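Local structure of flagellar protein FliL (Vibrio alginolyticus, 6AHP) at residues Q14-N19 / L52-L57; S59-A64 / V102-F107; V66-S71 / R75-D80. The protein probably assists the function of the bacterial flagellar motor through a periplasmic core that resembles the domain of stomatin-like proteins. All coordinates share one frame; numbering follows the deposited sequence.

Contact 1. Residues Q14-N19 / L52-L57; sequences QAFVFN and LIESSL
F16 reaches from strand 15-19 to helix 52-57 and lays the far end of its ring against L57 and the backbone of E54; these three residues carry the whole contact. The F16 and L57 side chains cross at about a right angle. CD1 of L57 sits obliquely to the ring, 3.6 Å from F16 CZ. L57 CB lies 3.8 Å from F16 CE1, so the ring touches the leucine both at its root and at the CD1 methyl. In F16, CG stands anti to the carbonyl carbon (chi1 -64°), which sends the ring off the strand toward the helix. At the ring edge, near its plane, the carbonyl oxygen of E54 approaches F16 CE1 at 3.5 Å. An aromatic C-H carries a slight positive charge, and this placement is consistent with a weak electrostatic attraction, although no hydrogen bond joins the two segments. The E54 side chain adds little beyond its CB, 4.4 Å from F16 CZ, and also packs on T105 of the second subunit. Behind F16, backbone hydrogen bonds to I31 tie its strand to strand 26-38. L57 in turn packs on I86 of helix 72-94, so this one leucine touches both strand 7-21, through F16, and the long helix.

Contact 2. Residues S59-A64 / V102-F107; sequences STFASA and VLFTDF
The backbones stay far apart, the nearest CA atoms, those of F61 and F107, lying at 11.7 Å, and the rings of F61, in the last turn of helix 50-62, and F104, on strand 101-109, make the contact between them. Their side chains come from opposite directions and meet as an offset edge-to-face pair, with the edge of F61 turned to the face of F104, centroids 5.6 Å apart and planes at 71°. The touching atoms are few: F104 CZ lies 3.7 Å from F61 CE1 and F104 CE1 lies 3.9 Å from F61 CZ. In both residues CG is anti to the carbonyl carbon (chi1 -59° in F61, -58° in F104), which directs each ring toward the other segment. Just beyond F104 the strand turns a corner, and T105 and D106 both pair with K32 in a classic beta bulge. F61 also meets the ring of F18, nearly parallel to it, and packs on I31, whereas F104 lies against R79 of helix 72-94. The contact therefore belongs to the hydrophobic layer between the helices and the three-stranded antiparallel sheet. With no hydrogen bond across the segments, it rests on dispersion and on a weak attraction of ring C-H groups for a neighbouring pi face, consistent with the steep angle between the planes.

Contact 3. Residues V66-S71 / R75-D80; sequences VDQLRS and RVELRD
R75 makes two hydrogen bonds across this contact, and the one from its side chain reaches back to helix 66-70. Its guanidinium donates from NH1 to the carbonyl oxygen of L69 at 2.8 Å, with an N-H...O angle of 150°; the oxygen lies at the guanidinium edge, in its plane, and the donor is somewhat tilted from the carbonyl plane. Backbone N of R75 donates to S71 O at 3.1 Å, a bond four residues back along the chain that belongs to the first turn of helix 72-94. The same S71 oxygen stands over one face of the guanidinium, offset toward the rim. A bend at chi3 (-51°) folds the arginine back over the turn, where these two carbonyl oxygens, L69 at the edge and S71 over a face, would probably favour the positive group. S71 itself occupies the N-cap position of helix 72-94, although its side chain makes no capping bond.

Farther out, Q68 extends its side chain toward E77, crossing it at about a right angle. Deeper in, L69 CD2 meets L78 CD2 at 3.9 Å, an apolar touch between the two helices. CG of L78 lies anti to its backbone N, which carries the branch toward helix 66-70.

The short helix axes pass 9.0 Å apart at an angle of 108°, so the chain makes a sharp corner from the weakly bonded helix 66-70 into the long helix 72-94. Both leucines also pack on F107 of strand 101-109; L69 further touches I109 and V20 of strand 7-21, and L78 touches A64, seating the corner on one end of the sheet.

Contacts 1 and 2 both use helix 50-62 against the same sheet, with centres 7 Å apart, and merge through F61: its CB lies 3.4 Å from F18 CZ, and its CE2 lies 3.8 Å from F16 CG. Contact 3 is nested within the chain loop closed by contact 2, centres 9 Å apart, and their closest touch is F104 CE2 against R79 CG at 3.3 Å. Contacts 1 and 3 do not touch; their centres are 16 Å apart, so contact 2 bridges them. The second subunit reaches contacts 1 and 2, but no other chain of the assembly touches the segments of contact 3.

Contact 1. Residues Q14-N19 / L52-L57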
loop_
_atom_site.group_PDB
_atom_site.type_symbol
_atom_site.label_atom_id
_atom_site.label_comp_id
_atom_site.label_asym_id
_atom_site.label_seq_id
_atom_site.Cartn_x
_atom_site.Cartn_y
_atom_site.Cartn_z
ATOM N N GLN A 14 4.208 -11.949 -3.608
ATOM C CA GLN A 14 2.870 -11.808 -4.174
ATOM C C GLN A 14 2.873 -10.783 -5.303
ATOM O O GLN A 14 3.187 -9.605 -5.083
ATOM C CB GLN A 14 1.871 -11.406 -3.091
ATOM C CG GLN A 14 0.456 -11.161 -3.608
ATOM C CD GLN A 14 -0.300 -12.450 -3.897
ATOM O OE1 GLN A 14 0.037 -13.196 -4.826
ATOM N NE2 GLN A 14 -1.323 -12.721 -3.097
ATOM N N ALA A 15 2.493 -11.225 -6.499
ATOM C CA ALA A 15 2.391 -10.324 -7.642
ATOM C C ALA A 15 1.347 -9.242 -7.397
ATOM O O ALA A 15 0.336 -9.461 -6.725
ATOM C CB ALA A 15 2.033 -11.096 -8.908
ATOM N N PHE A 16 1.598 -8.059 -7.954
ATOM C CA PHE A 16 0.640 -6.964 -7.881
ATOM C C PHE A 16 -0.369 -7.094 -9.015
ATOM O O PHE A 16 0.009 -7.148 -10.197
ATOM C CB PHE A 16 1.357 -5.614 -7.924
ATOM C CG PHE A 16 2.230 -5.403 -6.742
ATOM C CD1 PHE A 16 1.732 -4.804 -5.602
ATOM C CD2 PHE A 16 3.521 -5.903 -6.731
ATOM C CE1 PHE A 16 2.538 -4.648 -4.468
ATOM C CE2 PHE A 16 4.334 -5.765 -5.613
ATOM C CZ PHE A 16 3.843 -5.132 -4.475
ATOM N N VAL A 17 -1.646 -7.153 -8.646
ATOM C CA VAL A 17 -2.761 -7.175 -9.588
ATOM C C VAL A 17 -3.639 -5.964 -9.296
ATOM O O VAL A 17 -4.095 -5.779 -8.159
ATOM C CB VAL A 17 -3.581 -8.467 -9.472
ATOM C CG1 VAL A 17 -4.784 -8.404 -10.404
ATOM C CG2 VAL A 17 -2.701 -9.676 -9.725
ATOM N N PHE A 18 -3.876 -5.143 -10.315
ATOM C CA PHE A 18 -4.634 -3.918 -10.129
ATOM C C PHE A 18 -5.288 -3.548 -11.448
ATOM O O PHE A 18 -4.790 -3.893 -12.524
ATOM C CB PHE A 18 -3.741 -2.773 -9.639
ATOM C CG PHE A 18 -2.601 -2.484 -10.557
ATOM C CD1 PHE A 18 -1.461 -3.269 -10.532
ATOM C CD2 PHE A 18 -2.681 -1.446 -11.466
ATOM C CE1 PHE A 18 -0.429 -3.022 -11.380
ATOM C CE2 PHE A 18 -1.643 -1.193 -12.327
ATOM C CZ PHE A 18 -0.507 -1.990 -12.280
ATOM N N ASN A 19 -6.376 -2.833 -11.398
ATOM C CA ASN A 19 -7.120 -2.405 -12.542
ATOM C C ASN A 19 -6.656 -1.092 -13.050
ATOM O O ASN A 19 -5.980 -0.412 -12.362
ATOM C CB ASN A 19 -8.596 -2.348 -12.246
ATOM C CG ASN A 19 -9.059 -3.443 -11.328
ATOM O OD1 ASN A 19 -9.348 -3.194 -10.178
ATOM N ND2 ASN A 19 -9.106 -4.670 -11.827
ATOM N N LEU A 52 4.779 -1.567 4.375
ATOM C CA LEU A 52 4.809 -0.206 3.849
ATOM C C LEU A 52 5.248 -0.204 2.383
ATOM O O LEU A 52 4.666 0.497 1.552
ATOM C CB LEU A 52 5.747 0.636 4.710
ATOM C CG LEU A 52 5.983 2.070 4.273
ATOM C CD1 LEU A 52 4.646 2.803 4.442
ATOM C CD2 LEU A 52 7.044 2.737 5.098
ATOM N N ILE A 53 6.241 -1.036 2.050
ATOM C CA ILE A 53 6.748 -1.091 0.685
ATOM C C ILE A 53 5.659 -1.591 -0.266
ATOM O O ILE A 53 5.426 -1.008 -1.321
ATOM C CB ILE A 53 8.019 -1.962 0.625
ATOM C CG1 ILE A 53 9.174 -1.216 1.319
ATOM C CG2 ILE A 53 8.389 -2.296 -0.842
ATOM C CD1 ILE A 53 10.410 -2.061 1.649
ATOM N N GLU A 54 4.970 -2.669 0.107
ATOM C CA GLU A 54 3.919 -3.205 -0.757
ATOM C C GLU A 54 2.797 -2.211 -0.948
ATOM O O GLU A 54 2.191 -2.144 -2.024
ATOM C CB GLU A 54 3.359 -4.502 -0.177
ATOM C CG GLU A 54 4.320 -5.654 -0.158
ATOM C CD GLU A 54 3.832 -6.732 0.798
ATOM O OE1 GLU A 54 2.600 -6.842 0.986
ATOM O OE2 GLU A 54 4.666 -7.441 1.394
ATOM N N SER A 55 2.496 -1.438 0.095
ATOM C CA SER A 55 1.431 -0.451 0.015
ATOM C C SER A 55 1.830 0.726 -0.870
ATOM O O SER A 55 0.992 1.284 -1.589
ATOM C CB SER A 55 1.082 0.024 1.424
ATOM O OG SER A 55 -0.245 0.490 1.418
ATOM N N SER A 56 3.099 1.142 -0.795
ATOM C CA SER A 56 3.607 2.176 -1.687
ATOM C C SER A 56 3.510 1.739 -3.144
ATOM O O SER A 56 3.090 2.513 -4.005
ATOM C CB SER A 56 5.056 2.496 -1.334
ATOM O OG SER A 56 5.651 3.346 -2.291
ATOM N N LEU A 57 3.940 0.508 -3.437
ATOM C CA LEU A 57 3.871 -0.019 -4.797
ATOM C C LEU A 57 2.432 -0.011 -5.324
ATOM O O LEU A 57 2.172 0.433 -6.448
ATOM C CB LEU A 57 4.458 -1.434 -4.830
ATOM C CG LEU A 57 6.005 -1.458 -4.902
ATOM C CD1 LEU A 57 6.611 -2.838 -4.671
ATOM C CD2 LEU A 57 6.537 -0.826 -6.197
#

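Contact 2. Residues S59-A64 / V102-F107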
loop_
_atom_site.group_PDB
_atom_site.type_symbol
_atom_site.label_atom_id
_atom_site.label_comp_id
_atom_site.label_asym_id
_atom_site.label_seq_id
_atom_site.Cartn_x
_atom_site.Cartn_y
_atom_site.Cartn_z
ATOM N N SER A 59 -0.019 1.835 -4.336
ATOM C CA SER A 59 -0.391 3.232 -4.554
ATOM C C SER A 59 0.165 3.752 -5.867
ATOM O O SER A 59 -0.520 4.480 -6.597
ATOM C CB SER A 59 0.105 4.113 -3.412
ATOM O OG SER A 59 -0.618 3.886 -2.224
ATOM N N THR A 60 1.423 3.415 -6.174
ATOM C CA THR A 60 2.012 3.897 -7.413
ATOM C C THR A 60 1.260 3.349 -8.611
ATOM O O THR A 60 0.894 4.100 -9.512
ATOM C CB THR A 60 3.478 3.510 -7.522
ATOM O OG1 THR A 60 4.197 4.029 -6.392
ATOM C CG2 THR A 60 4.039 4.105 -8.831
ATOM N N PHE A 61 1.046 2.032 -8.642
ATOM C CA PHE A 61 0.360 1.402 -9.768
ATOM C C PHE A 61 -1.099 1.857 -9.899
ATOM O O PHE A 61 -1.616 1.948 -11.014
ATOM C CB PHE A 61 0.418 -0.114 -9.621
ATOM C CG PHE A 61 1.815 -0.669 -9.560
ATOM C CD1 PHE A 61 2.860 -0.034 -10.214
ATOM C CD2 PHE A 61 2.075 -1.844 -8.863
ATOM C CE1 PHE A 61 4.144 -0.550 -10.166
ATOM C CE2 PHE A 61 3.361 -2.375 -8.816
ATOM C CZ PHE A 61 4.396 -1.718 -9.466
ATOM N N ALA A 62 -1.777 2.131 -8.785
ATOM C CA ALA A 62 -3.168 2.573 -8.851
ATOM C C ALA A 62 -3.315 3.866 -9.644
ATOM O O ALA A 62 -4.325 4.061 -10.332
ATOM C CB ALA A 62 -3.736 2.753 -7.442
ATOM N N SER A 63 -2.322 4.755 -9.581
ATOM C CA SER A 63 -2.384 6.038 -10.269
ATOM C C SER A 63 -1.659 6.021 -11.609
ATOM O O SER A 63 -1.150 7.054 -12.041
ATOM C CB SER A 63 -1.810 7.142 -9.390
ATOM O OG SER A 63 -0.392 7.130 -9.462
ATOM N N ALA A 64 -1.591 4.877 -12.272
ATOM C CA ALA A 64 -1.070 4.817 -13.628
ATOM C C ALA A 64 -2.218 4.666 -14.625
ATOM O O ALA A 64 -3.260 4.094 -14.305
ATOM C CB ALA A 64 -0.090 3.656 -13.771
ATOM N N VAL A 102 13.437 -0.857 -7.310
ATOM C CA VAL A 102 12.581 -2.028 -7.427
ATOM C C VAL A 102 12.742 -2.561 -8.850
ATOM O O VAL A 102 13.007 -1.821 -9.798
ATOM C CB VAL A 102 11.097 -1.726 -7.067
ATOM C CG1 VAL A 102 10.582 -0.579 -7.820
ATOM C CG2 VAL A 102 10.194 -2.941 -7.308
ATOM N N LEU A 103 12.614 -3.867 -8.977
ATOM C CA LEU A 103 12.794 -4.612 -10.215
ATOM C C LEU A 103 11.452 -5.229 -10.576
ATOM O O LEU A 103 10.786 -5.795 -9.706
ATOM C CB LEU A 103 13.844 -5.729 -10.036
ATOM C CG LEU A 103 15.244 -5.381 -9.561
ATOM C CD1 LEU A 103 16.109 -6.653 -9.406
ATOM C CD2 LEU A 103 15.859 -4.428 -10.542
ATOM N N PHE A 104 11.049 -5.087 -11.844
ATOM C CA PHE A 104 9.872 -5.760 -12.384
ATOM C C PHE A 104 10.378 -6.945 -13.214
ATOM O O PHE A 104 11.028 -6.756 -14.249
ATOM C CB PHE A 104 9.026 -4.813 -13.245
ATOM C CG PHE A 104 8.528 -3.559 -12.521
ATOM C CD1 PHE A 104 8.577 -3.449 -11.148
ATOM C CD2 PHE A 104 7.964 -2.510 -13.243
ATOM C CE1 PHE A 104 8.111 -2.307 -10.494
ATOM C CE2 PHE A 104 7.492 -1.346 -12.599
ATOM C CZ PHE A 104 7.574 -1.246 -11.230
ATOM N N THR A 105 10.074 -8.131 -12.755
ATOM C CA THR A 105 10.412 -9.367 -13.412
ATOM C C THR A 105 9.318 -9.855 -14.363
ATOM O O THR A 105 9.642 -10.484 -15.279
ATOM C CB THR A 105 10.833 -10.497 -12.477
ATOM O OG1 THR A 105 9.802 -10.798 -11.577
ATOM C CG2 THR A 105 12.058 -10.126 -11.722
ATOM N N ASP A 106 8.036 -9.496 -14.105
ATOM C CA ASP A 106 6.910 -9.760 -14.988
ATOM C C ASP A 106 6.065 -8.502 -15.086
ATOM O O ASP A 106 5.844 -7.848 -14.111
ATOM C CB ASP A 106 6.031 -10.871 -14.511
ATOM C CG ASP A 106 6.831 -12.142 -14.172
ATOM O OD1 ASP A 106 8.063 -12.122 -14.166
ATOM O OD2 ASP A 106 6.210 -13.192 -13.875
ATOM N N PHE A 107 5.640 -8.199 -16.284
ATOM C CA PHE A 107 4.825 -7.040 -16.534
ATOM C C PHE A 107 3.873 -7.346 -17.650
ATOM O O PHE A 107 4.259 -7.373 -18.779
ATOM C CB PHE A 107 5.717 -5.946 -17.000
ATOM C CG PHE A 107 5.228 -4.585 -16.685
ATOM C CD1 PHE A 107 3.955 -4.216 -16.972
ATOM C CD2 PHE A 107 6.073 -3.663 -16.152
ATOM C CE1 PHE A 107 3.520 -2.961 -16.697
ATOM C CE2 PHE A 107 5.644 -2.414 -15.881
ATOM C CZ PHE A 107 4.365 -2.070 -16.154
#

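Contact 3. Residues V66-S71 / R75-D80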
loop_
_atom_site.group_PDB
_atom_site.type_symbol
_atom_site.label_atom_id
_atom_site.label_comp_id
_atom_site.label_asym_id
_atom_site.label_seq_id
_atom_site.Cartn_x
_atom_site.Cartn_y
_atom_site.Cartn_z
ATOM N N VAL A 66 -3.792 3.493 -18.541
ATOM C CA VAL A 66 -3.591 2.448 -19.538
ATOM C C VAL A 66 -2.753 2.953 -20.709
ATOM O O VAL A 66 -2.068 2.159 -21.365
ATOM C CB VAL A 66 -4.950 1.873 -20.006
ATOM C CG1 VAL A 66 -5.756 2.919 -20.748
ATOM C CG2 VAL A 66 -4.755 0.611 -20.856
ATOM N N ASP A 67 -2.757 4.264 -20.976
ATOM C CA ASP A 67 -1.902 4.777 -22.042
ATOM C C ASP A 67 -0.430 4.748 -21.624
ATOM O O ASP A 67 0.437 4.402 -22.436
ATOM C CB ASP A 67 -2.342 6.190 -22.466
ATOM C CG ASP A 67 -3.410 6.176 -23.598
ATOM O OD1 ASP A 67 -3.308 5.345 -24.526
ATOM O OD2 ASP A 67 -4.362 6.991 -23.562
ATOM N N GLN A 68 -0.124 5.049 -20.376
ATOM C CA GLN A 68 1.275 4.954 -19.889
ATOM C C GLN A 68 1.848 3.526 -19.750
ATOM O O GLN A 68 3.040 3.361 -19.597
ATOM C CB GLN A 68 1.529 5.805 -18.599
ATOM C CG GLN A 68 2.845 5.525 -17.845
ATOM C CD GLN A 68 3.213 6.451 -16.720
ATOM O OE1 GLN A 68 4.247 7.068 -16.769
ATOM N NE2 GLN A 68 2.415 6.472 -15.660
ATOM N N LEU A 69 1.007 2.522 -19.729
ATOM C CA LEU A 69 1.471 1.173 -19.737
ATOM C C LEU A 69 1.793 0.795 -21.162
ATOM O O LEU A 69 2.699 0.032 -21.428
ATOM C CB LEU A 69 0.405 0.289 -19.209
ATOM C CG LEU A 69 0.126 0.698 -17.809
ATOM C CD1 LEU A 69 -1.283 0.346 -17.479
ATOM C CD2 LEU A 69 1.085 0.049 -16.874
ATOM N N ARG A 70 1.082 1.347 -22.115
ATOM C CA ARG A 70 1.375 0.907 -23.476
ATOM C C ARG A 70 2.603 1.585 -24.080
ATOM O O ARG A 70 3.115 1.114 -25.105
ATOM C CB ARG A 70 0.164 1.150 -24.380
ATOM C CG ARG A 70 -0.970 0.149 -24.194
ATOM C CD ARG A 70 -1.411 -0.443 -25.532
ATOM N NE ARG A 70 -2.650 -1.210 -25.415
ATOM C CZ ARG A 70 -3.051 -2.136 -26.286
ATOM N NH1 ARG A 70 -4.196 -2.778 -26.092
ATOM N NH2 ARG A 70 -2.311 -2.425 -27.349
ATOM N N SER A 71 3.113 2.643 -23.462
ATOM C CA SER A 71 4.280 3.373 -23.950
ATOM C C SER A 71 5.557 2.820 -23.316
ATOM O O SER A 71 5.640 2.725 -22.084
ATOM C CB SER A 71 4.149 4.862 -23.638
ATOM O OG SER A 71 4.875 5.640 -24.568
ATOM N N ARG A 75 6.725 3.054 -19.218
ATOM C CA ARG A 75 7.020 1.932 -18.337
ATOM C C ARG A 75 8.293 2.175 -17.546
ATOM O O ARG A 75 8.328 1.905 -16.343
ATOM C CB ARG A 75 7.087 0.631 -19.134
ATOM C CG ARG A 75 5.700 0.113 -19.481
ATOM C CD ARG A 75 5.739 -1.208 -20.209
ATOM N NE ARG A 75 6.648 -1.185 -21.352
ATOM C CZ ARG A 75 6.279 -0.958 -22.610
ATOM N NH1 ARG A 75 5.005 -0.719 -22.918
ATOM N NH2 ARG A 75 7.192 -0.974 -23.568
ATOM N N VAL A 76 9.334 2.711 -18.185
ATOM C CA VAL A 76 10.489 3.192 -17.433
ATOM C C VAL A 76 10.043 4.217 -16.398
ATOM O O VAL A 76 10.464 4.185 -15.237
ATOM C CB VAL A 76 11.537 3.791 -18.395
ATOM C CG1 VAL A 76 12.706 4.387 -17.617
ATOM C CG2 VAL A 76 12.013 2.742 -19.387
ATOM N N GLU A 77 9.173 5.136 -16.813
ATOM C CA GLU A 77 8.704 6.192 -15.928
ATOM C C GLU A 77 7.958 5.610 -14.725
ATOM O O GLU A 77 8.151 6.054 -13.592
ATOM C CB GLU A 77 7.815 7.132 -16.728
ATOM C CG GLU A 77 7.650 8.494 -16.125
ATOM C CD GLU A 77 6.237 9.017 -16.303
ATOM O OE1 GLU A 77 5.924 9.470 -17.428
ATOM O OE2 GLU A 77 5.451 8.973 -15.327
ATOM N N LEU A 78 7.120 4.598 -14.967
ATOM C CA LEU A 78 6.424 3.898 -13.891
ATOM C C LEU A 78 7.397 3.226 -12.920
ATOM O O LEU A 78 7.227 3.312 -11.699
ATOM C CB LEU A 78 5.466 2.867 -14.481
ATOM C CG LEU A 78 4.345 2.445 -13.525
ATOM C CD1 LEU A 78 3.491 3.622 -13.088
ATOM C CD2 LEU A 78 3.512 1.325 -14.118
ATOM N N ARG A 79 8.399 2.515 -13.454
ATOM C CA ARG A 79 9.395 1.870 -12.606
ATOM C C ARG A 79 10.110 2.890 -11.726
ATOM O O ARG A 79 10.251 2.678 -10.518
ATOM C CB ARG A 79 10.417 1.108 -13.461
ATOM C CG ARG A 79 9.840 0.087 -14.446
ATOM C CD ARG A 79 10.900 -0.911 -14.979
ATOM N NE ARG A 79 11.905 -0.279 -15.837
ATOM C CZ ARG A 79 13.085 0.174 -15.413
ATOM N NH1 ARG A 79 13.937 0.742 -16.267
ATOM N NH2 ARG A 79 13.415 0.065 -14.135
ATOM N N ASP A 80 10.579 4.002 -12.323
ATOM C CA ASP A 80 11.303 5.020 -11.557
ATOM C C ASP A 80 10.425 5.665 -10.496
ATOM O O ASP A 80 10.895 5.950 -9.386
ATOM C CB ASP A 80 11.847 6.119 -12.474
ATOM C CG ASP A 80 12.983 5.639 -13.357
ATOM O OD1 ASP A 80 13.612 4.610 -13.016
ATOM O OD2 ASP A 80 13.223 6.288 -14.404
#